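Local atomic coordinates of OBG-type G domain-containing protein (Pyrococcus horikoshii, PDB entry 2E87), a protein that binds GDP in the crystal and is probably a GTP-binding protein of the Obg type, its cellular role unknown. Residues Leu44-Arg49 / Glu124-Arg129; Arg51-Val56 / Gln131-Val136; Asp226-Glu231 / Ile268-Glu273; Tyr252-Ser257 / Phe283-Asn288. One frame throughout, in Å; residues are numbered along the deposited sequence.

Contact 1 (Leu44-Arg49 / Glu124-Arg129)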
# COMPACT_ATOMS: atom_id res chain seq x y z
N LEU A 44 20.50 -20.86 -38.65
CA LEU A 44 19.15 -21.02 -38.10
C LEU A 44 19.23 -21.32 -36.61
O LEU A 44 18.26 -21.13 -35.88
CB LEU A 44 18.40 -22.16 -38.78
CG LEU A 44 18.18 -22.09 -40.30
CD1 LEU A 44 17.41 -23.32 -40.75
CD2 LEU A 44 17.42 -20.82 -40.65
N ARG A 45 20.36 -21.82 -36.16
CA ARG A 45 20.52 -22.13 -34.75
C ARG A 45 20.79 -20.84 -34.00
O ARG A 45 20.20 -20.59 -32.95
CB ARG A 45 21.69 -23.10 -34.52
CG ARG A 45 21.31 -24.56 -34.55
CD ARG A 45 22.27 -25.43 -33.75
NE ARG A 45 21.91 -26.85 -33.87
CZ ARG A 45 22.29 -27.63 -34.88
NH1 ARG A 45 23.05 -27.13 -35.85
NH2 ARG A 45 21.90 -28.89 -34.93
N GLU A 46 21.68 -20.03 -34.56
CA GLU A 46 22.05 -18.76 -33.97
C GLU A 46 20.83 -17.86 -33.90
O GLU A 46 20.64 -17.13 -32.92
CB GLU A 46 23.17 -18.13 -34.79
CG GLU A 46 24.42 -19.00 -34.81
CD GLU A 46 25.13 -19.06 -33.47
OE1 GLU A 46 24.46 -18.98 -32.43
OE2 GLU A 46 26.37 -19.21 -33.44
N GLU A 47 19.99 -17.91 -34.93
CA GLU A 47 18.75 -17.13 -34.95
C GLU A 47 17.84 -17.62 -33.82
O GLU A 47 17.21 -16.82 -33.13
CB GLU A 47 18.02 -17.30 -36.27
CG GLU A 47 18.56 -16.44 -37.38
CD GLU A 47 17.94 -16.78 -38.73
OE1 GLU A 47 16.69 -16.83 -38.83
OE2 GLU A 47 18.72 -16.99 -39.68
N LEU A 48 17.78 -18.94 -33.65
CA LEU A 48 16.94 -19.51 -32.62
C LEU A 48 17.44 -19.05 -31.26
O LEU A 48 16.65 -18.69 -30.40
CB LEU A 48 16.94 -21.04 -32.68
CG LEU A 48 16.19 -21.75 -31.55
CD1 LEU A 48 14.70 -21.39 -31.56
CD2 LEU A 48 16.37 -23.24 -31.70
N ARG A 49 18.76 -19.05 -31.07
CA ARG A 49 19.32 -18.62 -29.81
C ARG A 49 18.96 -17.17 -29.53
O ARG A 49 18.52 -16.84 -28.42
CB ARG A 49 20.84 -18.75 -29.81
CG ARG A 49 21.37 -20.16 -29.75
CD ARG A 49 22.86 -20.13 -29.40
NE ARG A 49 23.41 -21.47 -29.23
CZ ARG A 49 23.73 -22.28 -30.23
NH1 ARG A 49 23.56 -21.88 -31.48
NH2 ARG A 49 24.20 -23.50 -29.99
N GLU A 124 31.05 -14.20 -39.16
CA GLU A 124 30.15 -13.12 -38.82
C GLU A 124 28.90 -13.62 -38.13
O GLU A 124 28.47 -13.05 -37.13
CB GLU A 124 29.76 -12.37 -40.09
CG GLU A 124 28.98 -11.12 -39.84
CD GLU A 124 28.58 -10.45 -41.12
OE1 GLU A 124 27.72 -11.01 -41.84
OE2 GLU A 124 29.12 -9.37 -41.41
N ILE A 125 28.30 -14.67 -38.67
CA ILE A 125 27.10 -15.23 -38.07
C ILE A 125 27.36 -15.48 -36.58
O ILE A 125 26.56 -15.10 -35.73
CB ILE A 125 26.73 -16.55 -38.76
CG1 ILE A 125 26.08 -16.22 -40.10
CG2 ILE A 125 25.86 -17.41 -37.85
CD1 ILE A 125 25.87 -17.41 -41.02
N ALA A 126 28.49 -16.11 -36.29
CA ALA A 126 28.85 -16.40 -34.92
C ALA A 126 29.05 -15.13 -34.12
O ALA A 126 28.45 -14.96 -33.05
CB ALA A 126 30.11 -17.24 -34.89
N GLU A 127 29.88 -14.23 -34.64
CA GLU A 127 30.18 -12.97 -33.96
C GLU A 127 28.93 -12.17 -33.63
O GLU A 127 28.87 -11.51 -32.59
CB GLU A 127 31.15 -12.13 -34.81
CG GLU A 127 32.58 -12.69 -34.85
CD GLU A 127 33.47 -12.05 -35.91
OE1 GLU A 127 34.71 -12.13 -35.77
OE2 GLU A 127 32.94 -11.49 -36.90
N LEU A 128 27.94 -12.23 -34.51
CA LEU A 128 26.70 -11.51 -34.29
C LEU A 128 25.91 -12.08 -33.10
O LEU A 128 25.37 -11.32 -32.30
CB LEU A 128 25.86 -11.49 -35.57
CG LEU A 128 26.39 -10.64 -36.75
CD1 LEU A 128 25.59 -10.91 -38.03
CD2 LEU A 128 26.32 -9.17 -36.39
N ARG A 129 25.83 -13.41 -32.97
CA ARG A 129 25.11 -13.97 -31.82
C ARG A 129 25.87 -13.55 -30.55
O ARG A 129 25.27 -13.16 -29.54
CB ARG A 129 25.07 -15.50 -31.83
CG ARG A 129 25.13 -16.06 -30.39
CD ARG A 129 25.26 -17.56 -30.25
NE ARG A 129 26.40 -18.12 -30.97
CZ ARG A 129 27.68 -17.90 -30.68
NH1 ARG A 129 28.03 -17.12 -29.66
NH2 ARG A 129 28.61 -18.46 -31.43

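Contact 2 (Arg51-Val56 / Gln131-Val136)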
# COMPACT_ATOMS: atom_id res chain seq x y z
N ARG A 51 16.46 -15.46 -30.52
CA ARG A 51 15.05 -15.32 -30.20
C ARG A 51 14.70 -15.88 -28.83
O ARG A 51 13.86 -15.32 -28.13
CB ARG A 51 14.17 -16.02 -31.24
CG ARG A 51 14.27 -15.46 -32.63
CD ARG A 51 12.96 -15.67 -33.36
NE ARG A 51 13.09 -15.41 -34.79
CZ ARG A 51 13.61 -16.27 -35.67
NH1 ARG A 51 14.06 -17.45 -35.25
NH2 ARG A 51 13.69 -15.94 -36.95
N THR A 52 15.33 -16.99 -28.46
CA THR A 52 15.05 -17.61 -27.17
C THR A 52 15.55 -16.72 -26.03
O THR A 52 14.86 -16.54 -25.03
CB THR A 52 15.70 -19.02 -27.09
OG1 THR A 52 15.33 -19.78 -28.24
CG2 THR A 52 15.22 -19.76 -25.84
N VAL A 53 16.74 -16.14 -26.18
CA VAL A 53 17.25 -15.26 -25.13
C VAL A 53 16.32 -14.08 -25.02
O VAL A 53 15.93 -13.69 -23.93
CB VAL A 53 18.65 -14.73 -25.44
CG1 VAL A 53 19.01 -13.58 -24.46
CG2 VAL A 53 19.66 -15.86 -25.31
N SER A 54 15.94 -13.53 -26.16
CA SER A 54 15.06 -12.37 -26.16
C SER A 54 13.72 -12.66 -25.49
O SER A 54 13.25 -11.87 -24.68
CB SER A 54 14.81 -11.89 -27.59
OG SER A 54 14.02 -10.72 -27.59
N ASN A 55 13.13 -13.81 -25.80
CA ASN A 55 11.84 -14.16 -25.21
C ASN A 55 11.85 -14.50 -23.75
O ASN A 55 10.94 -14.13 -23.02
CB ASN A 55 11.20 -15.32 -25.97
CG ASN A 55 10.37 -14.84 -27.12
OD1 ASN A 55 10.90 -14.47 -28.16
ND2 ASN A 55 9.05 -14.81 -26.92
N VAL A 56 12.88 -15.22 -23.32
CA VAL A 56 12.95 -15.60 -21.93
C VAL A 56 13.14 -14.37 -21.06
O VAL A 56 12.50 -14.23 -20.03
CB VAL A 56 14.09 -16.61 -21.72
CG1 VAL A 56 14.38 -16.79 -20.24
CG2 VAL A 56 13.68 -17.93 -22.33
N GLN A 131 27.67 -10.97 -30.06
CA GLN A 131 27.44 -9.57 -29.75
C GLN A 131 26.11 -9.35 -29.07
O GLN A 131 26.02 -8.59 -28.11
CB GLN A 131 27.48 -8.71 -31.02
CG GLN A 131 28.85 -8.54 -31.64
CD GLN A 131 28.83 -7.50 -32.74
OE1 GLN A 131 28.51 -6.33 -32.50
NE2 GLN A 131 29.15 -7.93 -33.97
N PHE A 132 25.07 -10.02 -29.58
CA PHE A 132 23.73 -9.89 -29.02
C PHE A 132 23.76 -10.33 -27.55
O PHE A 132 23.31 -9.59 -26.67
CB PHE A 132 22.74 -10.73 -29.83
CG PHE A 132 21.36 -10.74 -29.27
CD1 PHE A 132 20.52 -9.65 -29.44
CD2 PHE A 132 20.90 -11.84 -28.54
CE1 PHE A 132 19.23 -9.64 -28.89
CE2 PHE A 132 19.63 -11.84 -27.99
CZ PHE A 132 18.78 -10.74 -28.16
N TYR A 133 24.31 -11.51 -27.28
CA TYR A 133 24.42 -12.00 -25.91
C TYR A 133 25.10 -10.91 -25.08
O TYR A 133 24.61 -10.52 -24.02
CB TYR A 133 25.27 -13.27 -25.87
CG TYR A 133 24.50 -14.57 -26.05
CD1 TYR A 133 23.53 -14.69 -27.04
CD2 TYR A 133 24.77 -15.68 -25.24
CE1 TYR A 133 22.83 -15.87 -27.22
CE2 TYR A 133 24.07 -16.89 -25.42
CZ TYR A 133 23.11 -16.97 -26.41
OH TYR A 133 22.38 -18.11 -26.57
N GLY A 134 26.23 -10.41 -25.58
CA GLY A 134 26.96 -9.37 -24.88
C GLY A 134 26.08 -8.18 -24.53
O GLY A 134 26.10 -7.69 -23.40
N ARG A 135 25.30 -7.72 -25.50
CA ARG A 135 24.43 -6.57 -25.29
C ARG A 135 23.25 -6.86 -24.37
O ARG A 135 22.82 -5.98 -23.62
CB ARG A 135 23.92 -6.01 -26.61
CG ARG A 135 25.00 -5.36 -27.46
CD ARG A 135 24.39 -4.61 -28.62
NE ARG A 135 25.35 -4.31 -29.67
CZ ARG A 135 26.45 -3.59 -29.50
NH1 ARG A 135 26.74 -3.08 -28.31
NH2 ARG A 135 27.26 -3.36 -30.53
N VAL A 136 22.71 -8.08 -24.42
CA VAL A 136 21.59 -8.40 -23.55
C VAL A 136 22.08 -8.40 -22.12
O VAL A 136 21.45 -7.81 -21.24
CB VAL A 136 20.97 -9.79 -23.88
CG1 VAL A 136 19.90 -10.12 -22.86
CG2 VAL A 136 20.35 -9.77 -25.27

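Contact 3 (Asp226-Glu231 / Ile268-Glu273)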
# COMPACT_ATOMS: atom_id res chain seq x y z
N ASP A 226 -1.43 10.06 19.15
CA ASP A 226 -1.37 10.12 20.60
C ASP A 226 -0.18 10.94 21.07
O ASP A 226 0.26 10.82 22.21
CB ASP A 226 -1.26 8.70 21.18
CG ASP A 226 -0.01 7.99 20.75
OD1 ASP A 226 0.22 6.85 21.20
OD2 ASP A 226 0.74 8.58 19.96
N ARG A 227 0.35 11.77 20.18
CA ARG A 227 1.48 12.63 20.51
C ARG A 227 1.65 13.72 19.46
O ARG A 227 1.20 13.59 18.33
CB ARG A 227 2.75 11.80 20.61
CG ARG A 227 3.19 11.19 19.31
CD ARG A 227 4.03 9.98 19.59
NE ARG A 227 3.28 9.02 20.40
CZ ARG A 227 3.71 7.80 20.70
NH1 ARG A 227 4.89 7.38 20.27
NH2 ARG A 227 2.95 7.00 21.45
N PRO A 228 2.29 14.84 19.85
CA PRO A 228 2.51 15.97 18.94
C PRO A 228 3.02 15.49 17.58
O PRO A 228 4.01 14.76 17.51
CB PRO A 228 3.55 16.80 19.69
CG PRO A 228 3.18 16.58 21.10
CD PRO A 228 2.95 15.08 21.14
N ILE A 229 2.33 15.89 16.52
CA ILE A 229 2.70 15.52 15.16
C ILE A 229 3.92 16.34 14.76
O ILE A 229 4.81 15.85 14.09
CB ILE A 229 1.54 15.80 14.16
CG1 ILE A 229 0.25 15.13 14.65
CG2 ILE A 229 1.90 15.24 12.78
CD1 ILE A 229 -0.97 15.46 13.82
N SER A 230 3.95 17.59 15.22
CA SER A 230 5.05 18.52 14.93
C SER A 230 6.42 17.96 15.32
O SER A 230 7.39 18.12 14.59
CB SER A 230 4.82 19.84 15.66
OG SER A 230 3.62 20.44 15.22
N GLU A 231 6.49 17.32 16.48
CA GLU A 231 7.74 16.74 16.96
C GLU A 231 8.11 15.48 16.18
O GLU A 231 8.71 14.56 16.73
CB GLU A 231 7.59 16.38 18.45
CG GLU A 231 7.59 17.58 19.40
CD GLU A 231 8.93 17.75 20.10
OE1 GLU A 231 9.26 16.91 20.97
OE2 GLU A 231 9.65 18.73 19.79
N ILE A 268 -5.64 19.08 25.57
CA ILE A 268 -6.25 20.08 24.69
C ILE A 268 -5.25 20.51 23.59
O ILE A 268 -5.63 20.68 22.44
CB ILE A 268 -6.71 21.34 25.48
CG1 ILE A 268 -8.03 21.05 26.19
CG2 ILE A 268 -6.92 22.52 24.54
CD1 ILE A 268 -8.44 22.16 27.17
N HIS A 269 -3.98 20.65 23.94
CA HIS A 269 -3.04 21.05 22.91
C HIS A 269 -3.02 20.02 21.80
O HIS A 269 -3.04 20.36 20.62
CB HIS A 269 -1.64 21.22 23.48
CG HIS A 269 -1.50 22.43 24.36
ND1 HIS A 269 -0.43 22.61 25.22
CD2 HIS A 269 -2.29 23.52 24.51
CE1 HIS A 269 -0.57 23.76 25.85
NE2 HIS A 269 -1.69 24.33 25.44
N LEU A 270 -3.00 18.75 22.19
CA LEU A 270 -2.96 17.67 21.22
C LEU A 270 -4.23 17.68 20.38
O LEU A 270 -4.16 17.55 19.16
CB LEU A 270 -2.82 16.31 21.90
CG LEU A 270 -2.55 15.17 20.92
CD1 LEU A 270 -1.24 15.42 20.19
CD2 LEU A 270 -2.50 13.84 21.66
N PHE A 271 -5.37 17.85 21.03
CA PHE A 271 -6.62 17.89 20.29
C PHE A 271 -6.56 18.96 19.20
O PHE A 271 -6.97 18.74 18.06
CB PHE A 271 -7.79 18.18 21.22
CG PHE A 271 -9.01 18.64 20.49
CD1 PHE A 271 -9.85 17.73 19.86
CD2 PHE A 271 -9.28 19.99 20.36
CE1 PHE A 271 -10.93 18.16 19.11
CE2 PHE A 271 -10.37 20.44 19.61
CZ PHE A 271 -11.19 19.52 18.98
N GLU A 272 -6.06 20.14 19.55
CA GLU A 272 -5.98 21.24 18.60
C GLU A 272 -5.03 20.95 17.44
O GLU A 272 -5.30 21.31 16.29
CB GLU A 272 -5.59 22.54 19.32
CG GLU A 272 -6.48 22.83 20.51
CD GLU A 272 -6.12 24.12 21.22
OE1 GLU A 272 -4.93 24.30 21.60
OE2 GLU A 272 -7.04 24.95 21.41
N GLU A 273 -3.91 20.30 17.73
CA GLU A 273 -2.97 19.96 16.69
C GLU A 273 -3.58 18.90 15.76
O GLU A 273 -3.42 18.96 14.55
CB GLU A 273 -1.68 19.42 17.30
CG GLU A 273 -0.51 19.53 16.36
CD GLU A 273 0.61 18.61 16.74
OE1 GLU A 273 0.47 17.39 16.52
OE2 GLU A 273 1.63 19.09 17.27

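Contact 4 (Tyr252-Ser257 / Phe283-Asn288). With GDP (guanosine-5'-diphosphate), chain F.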
# COMPACT_ATOMS: atom_id res chain seq x y z
N TYR A 252 -12.30 11.85 19.08
CA TYR A 252 -11.20 12.29 19.93
C TYR A 252 -11.60 12.12 21.38
O TYR A 252 -12.57 12.74 21.84
CB TYR A 252 -10.87 13.76 19.67
CG TYR A 252 -9.52 14.11 20.22
CD1 TYR A 252 -8.39 14.03 19.42
CD2 TYR A 252 -9.35 14.41 21.58
CE1 TYR A 252 -7.11 14.22 19.95
CE2 TYR A 252 -8.09 14.61 22.11
CZ TYR A 252 -6.97 14.52 21.28
OH TYR A 252 -5.70 14.70 21.78
N ILE A 253 -10.85 11.30 22.10
CA ILE A 253 -11.14 11.05 23.50
C ILE A 253 -10.27 11.85 24.46
O ILE A 253 -9.04 11.85 24.35
CB ILE A 253 -10.93 9.56 23.87
CG1 ILE A 253 -11.75 8.65 22.94
CG2 ILE A 253 -11.33 9.35 25.32
CD1 ILE A 253 -11.56 7.17 23.22
N PHE A 254 -10.93 12.55 25.38
CA PHE A 254 -10.27 13.32 26.44
C PHE A 254 -10.46 12.50 27.73
O PHE A 254 -11.45 11.79 27.86
CB PHE A 254 -10.97 14.66 26.69
CG PHE A 254 -10.64 15.73 25.69
CD1 PHE A 254 -11.53 16.02 24.66
CD2 PHE A 254 -9.47 16.47 25.81
CE1 PHE A 254 -11.25 17.04 23.76
CE2 PHE A 254 -9.19 17.49 24.92
CZ PHE A 254 -10.08 17.78 23.89
N ASP A 255 -9.51 12.61 28.66
CA ASP A 255 -9.60 11.92 29.95
C ASP A 255 -9.52 13.01 31.02
O ASP A 255 -8.43 13.35 31.49
CB ASP A 255 -8.46 10.92 30.13
CG ASP A 255 -8.40 10.35 31.56
OD1 ASP A 255 -9.36 10.57 32.33
OD2 ASP A 255 -7.39 9.69 31.92
N PRO A 256 -10.66 13.57 31.42
CA PRO A 256 -10.70 14.63 32.43
C PRO A 256 -10.10 14.28 33.79
O PRO A 256 -9.75 15.16 34.56
CB PRO A 256 -12.19 14.95 32.54
CG PRO A 256 -12.73 14.55 31.22
CD PRO A 256 -12.01 13.27 30.93
N SER A 257 -9.98 12.99 34.08
CA SER A 257 -9.43 12.53 35.35
C SER A 257 -7.90 12.68 35.38
O SER A 257 -7.28 12.77 36.45
CB SER A 257 -9.77 11.05 35.55
OG SER A 257 -8.80 10.23 34.91
N PHE A 283 -15.46 15.56 13.29
CA PHE A 283 -14.98 15.13 14.61
C PHE A 283 -16.13 14.87 15.59
O PHE A 283 -17.19 15.52 15.54
CB PHE A 283 -14.05 16.17 15.24
CG PHE A 283 -12.62 16.08 14.79
CD1 PHE A 283 -12.25 16.41 13.49
CD2 PHE A 283 -11.63 15.70 15.69
CE1 PHE A 283 -10.91 16.37 13.09
CE2 PHE A 283 -10.29 15.64 15.30
CZ PHE A 283 -9.93 15.98 14.00
N LEU A 284 -15.90 13.92 16.48
CA LEU A 284 -16.85 13.54 17.51
C LEU A 284 -16.01 13.48 18.78
O LEU A 284 -15.18 12.58 18.95
CB LEU A 284 -17.45 12.17 17.23
CG LEU A 284 -18.33 11.63 18.36
CD1 LEU A 284 -19.51 12.58 18.60
CD2 LEU A 284 -18.83 10.23 18.01
N VAL A 285 -16.19 14.46 19.65
CA VAL A 285 -15.45 14.51 20.90
C VAL A 285 -16.15 13.69 21.97
O VAL A 285 -17.36 13.81 22.19
CB VAL A 285 -15.33 15.95 21.40
CG1 VAL A 285 -14.54 15.97 22.69
CG2 VAL A 285 -14.67 16.83 20.33
N VAL A 286 -15.39 12.83 22.63
CA VAL A 286 -15.91 12.00 23.68
C VAL A 286 -15.13 12.33 24.95
O VAL A 286 -13.90 12.45 24.91
CB VAL A 286 -15.75 10.50 23.33
CG1 VAL A 286 -15.76 9.67 24.58
CG2 VAL A 286 -16.88 10.05 22.41
N ILE A 287 -15.84 12.50 26.06
CA ILE A 287 -15.21 12.77 27.36
C ILE A 287 -15.32 11.47 28.15
O ILE A 287 -16.39 11.15 28.69
CB ILE A 287 -15.93 13.92 28.08
CG1 ILE A 287 -15.91 15.16 27.21
CG2 ILE A 287 -15.27 14.20 29.41
CD1 ILE A 287 -16.42 16.42 27.89
N ASN A 288 -14.22 10.72 28.21
CA ASN A 288 -14.19 9.42 28.88
C ASN A 288 -13.88 9.46 30.36
O ASN A 288 -13.67 10.53 30.93
CB ASN A 288 -13.16 8.53 28.17
CG ASN A 288 -13.37 7.04 28.44
OD1 ASN A 288 -14.50 6.55 28.48
ND2 ASN A 288 -12.27 6.32 28.60
PB GDP F . -5.45 3.70 25.02
O1B GDP F . -3.97 3.64 25.37
O2B GDP F . -5.92 5.22 24.71
O3B GDP F . -6.03 2.58 24.16
O3A GDP F . -6.13 3.44 26.44
PA GDP F . -6.84 2.10 27.00
O1A GDP F . -8.02 1.72 26.17
O2A GDP F . -5.75 0.91 27.04
O5' GDP F . -7.35 2.46 28.49
C5' GDP F . -6.20 2.79 29.29
C4' GDP F . -6.50 2.46 30.77
O4' GDP F . -7.70 3.20 31.21
C3' GDP F . -6.84 1.00 31.05
O3' GDP F . -6.34 0.17 32.11
C2' GDP F . -8.36 0.96 30.81
O2' GDP F . -8.90 -0.13 31.59
C1' GDP F . -8.74 2.21 31.57
N9 GDP F . -10.06 2.74 31.18
C8 GDP F . -10.60 2.79 29.92
N7 GDP F . -11.79 3.33 29.96
C5 GDP F . -12.08 3.67 31.24
C6 GDP F . -13.21 4.28 31.90
O6 GDP F . -14.20 4.62 31.26
N1 GDP F . -13.15 4.47 33.26
C2 GDP F . -12.03 4.09 33.98
N2 GDP F . -11.99 4.29 35.34
N3 GDP F . -10.98 3.52 33.39
C4 GDP F . -10.97 3.29 32.04

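Contact 1 (Leu44-Arg49 / Glu124-Arg129)
A salt-bridge network joins two nearly parallel helices, 38-67 and 122-142, in the NOG1 N-terminal helical domain. The axes of the two short segments run 8° apart and approach to 9.9 Å. Glu-46 lies at the centre. With CG anti to the carbonyl carbon (chi1 -61°), CG of Glu-46 rests on CG2 of Ile-125 at 3.7 Å; the bend at chi2 then turns the carboxylate to Arg-129. That arginine bends at chi3. Arg-129 NE bonds well to the syn lone pair of Glu-46 OE2, at 2.7 Å and close to the guanidinium plane, but only weakly to OE1, whose position is less certain. Arg-129 NH2 adds a weak bond to Glu-46 OE2 at 3.1 Å. One turn on from Glu-46, Arg-49 sends NH1 weakly to OE1, with the same uncertainty, and CD of Arg-49 packs alongside CD of Arg-129 at 3.6 Å. One face of the Arg-129 guanidinium lies over the carbonyl oxygen of Ala-126. An alanine at Arg-129 takes away the main cationic partner of Glu-46 and would probably loosen the tie between the helices. With two arginines converging on it, the carboxylate is likely to stay ionised and to offset their repulsion.

Contact 2 (Arg51-Val56 / Gln131-Val136)
Helices 38-67 and 122-142 of the N-terminal helical bundle meet here through an apolar interface, buried for the most part and without a hydrogen bond between the two segments. Their short axes lie 10.9 Å apart and 15° from parallel. Val-53 carries the contact, pointing at the opposite helix and using each branch for a different partner. With CG1 anti to the backbone N (chi1 168°), this methyl of Val-53 slides past Val-136, meeting CG1 of Val-136 at 3.9 Å. The Val-53 and Phe-132 side chains reach toward each other tip to tip, and CB of Val-53 meets the ring at its edge, 4.0 Å from CE2 of Phe-132. The other methyl of Val-53, CG2, crosses obliquely to Tyr-133 and lies 3.7 Å from CE1 of Tyr-133, about as near as to the hydroxyl oxygen. Within the second helix, CG2 of Val-136 sits over one face of the Phe-132 ring, toward its rim, so the ring is held between an edge contact from Val-53 and a face contact from its own helix. Ser-54 adds its CB, 4.2 Å from CZ of Phe-132, while its hydroxyl is hydrogen-bonded to Glu-109. An alanine at Val-53 lacks both methyls, with their contacts to Tyr-133, Val-136 and the Phe-132 edge, and would probably slacken the packing between the helices. Helix 14-30 covers one flank, where Phe-22 stacks on Tyr-133, and helix 88-117 the other, where Leu-108 meets Phe-132. Aliphatic and aromatic side chains packed between long, nearly aligned helices are typical of the core of a helical bundle.

Contact 3 (Asp226-Glu231 / Ile268-Glu273)
The carboxylate of Glu-273, on helix 264-277, takes up the donors of a loop turn at Ile-229 and Ser-230 and so pins the loop to the helix. Its CG lies anti to the backbone N (chi1 -159°) and the chain is extended beyond it, which brings both oxygens to the loop backbone. OE1 accepts from the amide of Ile-229 through its syn lone pair; the bond is nearly straight at 165° and, as modelled, very short, with Ile-229 N to Glu-273 OE1 at 2.4 Å. OE2 serves Ser-230 twice. Ser-230 OG donates to Glu-273 OE2 over 3.2 Å, from well above the carboxylate plane, and Ser-230 N reaches Glu-273 OE2 at 3.4 Å in a weak bond.

The methyls of Leu-270, one turn earlier, pack on the loop backbone: CD1 of Leu-270 lies 3.4 Å from C of Arg-227. Pro-228 CD is 4.3 Å from CD1 of Leu-270. Asp-226 leaves the backbone pointing away from the helix, and its carboxylate pairs with Arg-227: NH2 of Arg-227 bonds to OD1 of Asp-226 at 2.7 Å, and NE weakly to OD2. Asp-226 OD1 also accepts from the amide of Gly-223, which closes the DxxG (G3) sequence, so the loop probably corresponds to switch II of GTPases.

It runs between strand 214-220 and helix 234-241, against helix 264-277, whose Leu-270 also touches Tyr-252 of strand 249-254, while Asp-226 approaches Lys-180 of the GDP site.

Contact 4 (Tyr252-Ser257 / Phe283-Asn288)
Phe-254 and Val-285 form the apolar centre between two neighbouring parallel strands. Phe-254 has CG anti to the carbonyl carbon (chi1 -78°), and CG1 of Val-285 meets the ring edge 3.6 Å from CD1 of Phe-254. Tyr-252, on the same strand, lays its CD2 over one face of that ring, toward the rim. Ile-287 shares this face of the sheet, its CG2 3.7 Å from CD of Pro-256, which crosses it at about a right angle. Ile-253 and Val-286 occupy the other face. There CG2 of Ile-253 lies 3.5 Å from CB of Asn-288.

Four backbone bonds set the parallel register, in which Tyr-252, Ile-253 and Phe-254 pair with Val-285, Val-286 and Ile-287. Val-286 N donates almost straight, at 176°, to Tyr-252 O over 2.9 Å, and Phe-254 N returns a bond to Val-286 O at 3.0 Å. The last, Asn-288 N to Phe-254 O at 3.0 Å, fixes the backbone where the strand gives way to the nucleotide pocket.

At this polar edge, ND2 of Asn-288 is 3.3 Å from N7 of GDP. OD1 of Asn-288 accepts from Ala-317 N and ND2 donates to Val-178 O, orienting the amide. With Lys-289 and Asp-291, which also bonds GDP, Asn-288 belongs to the NKxD (G4) guanine-recognition motif. Asp-255 OD1 closes an Asx turn with Ser-257 N and accepts from Ser-257 OG, while OD2 forms a salt bridge with Lys-289 and accepts from Cys-260 N.

Strand 249-254, helix 264-277 and strand 283-287 form a beta-alpha-beta unit; helices 264-277 and 295-307 pack against Phe-254, and strands 169-173 and 313-314 flank the pair.

In the fold
The contacts fall into two groups at opposite ends of an elongated chain. Contacts 1 and 2 join the same two helices, 38-67 and 122-142, with centres 10 Å apart; CD of Arg-49 meets OH of Tyr-133 at 3.5 Å, bringing the salt-bridge network up to the apolar interface. Contacts 3 and 4 belong to the G domain, their centres 14 Å apart. Helix 264-277, which carries one side of contact 3, connects the two strands of contact 4 in the chain and packs on them: Tyr-252 OH lies 3.3 Å from Leu-270 CG. Both lie near GDP, contact 4 through Asn-288 and contact 3 through Asp-226, whose side chain is about 7 Å from the nucleotide. Contacts 2 and 4 are about 66 Å apart between centres, so the bundle pairs lie far from the nucleotide.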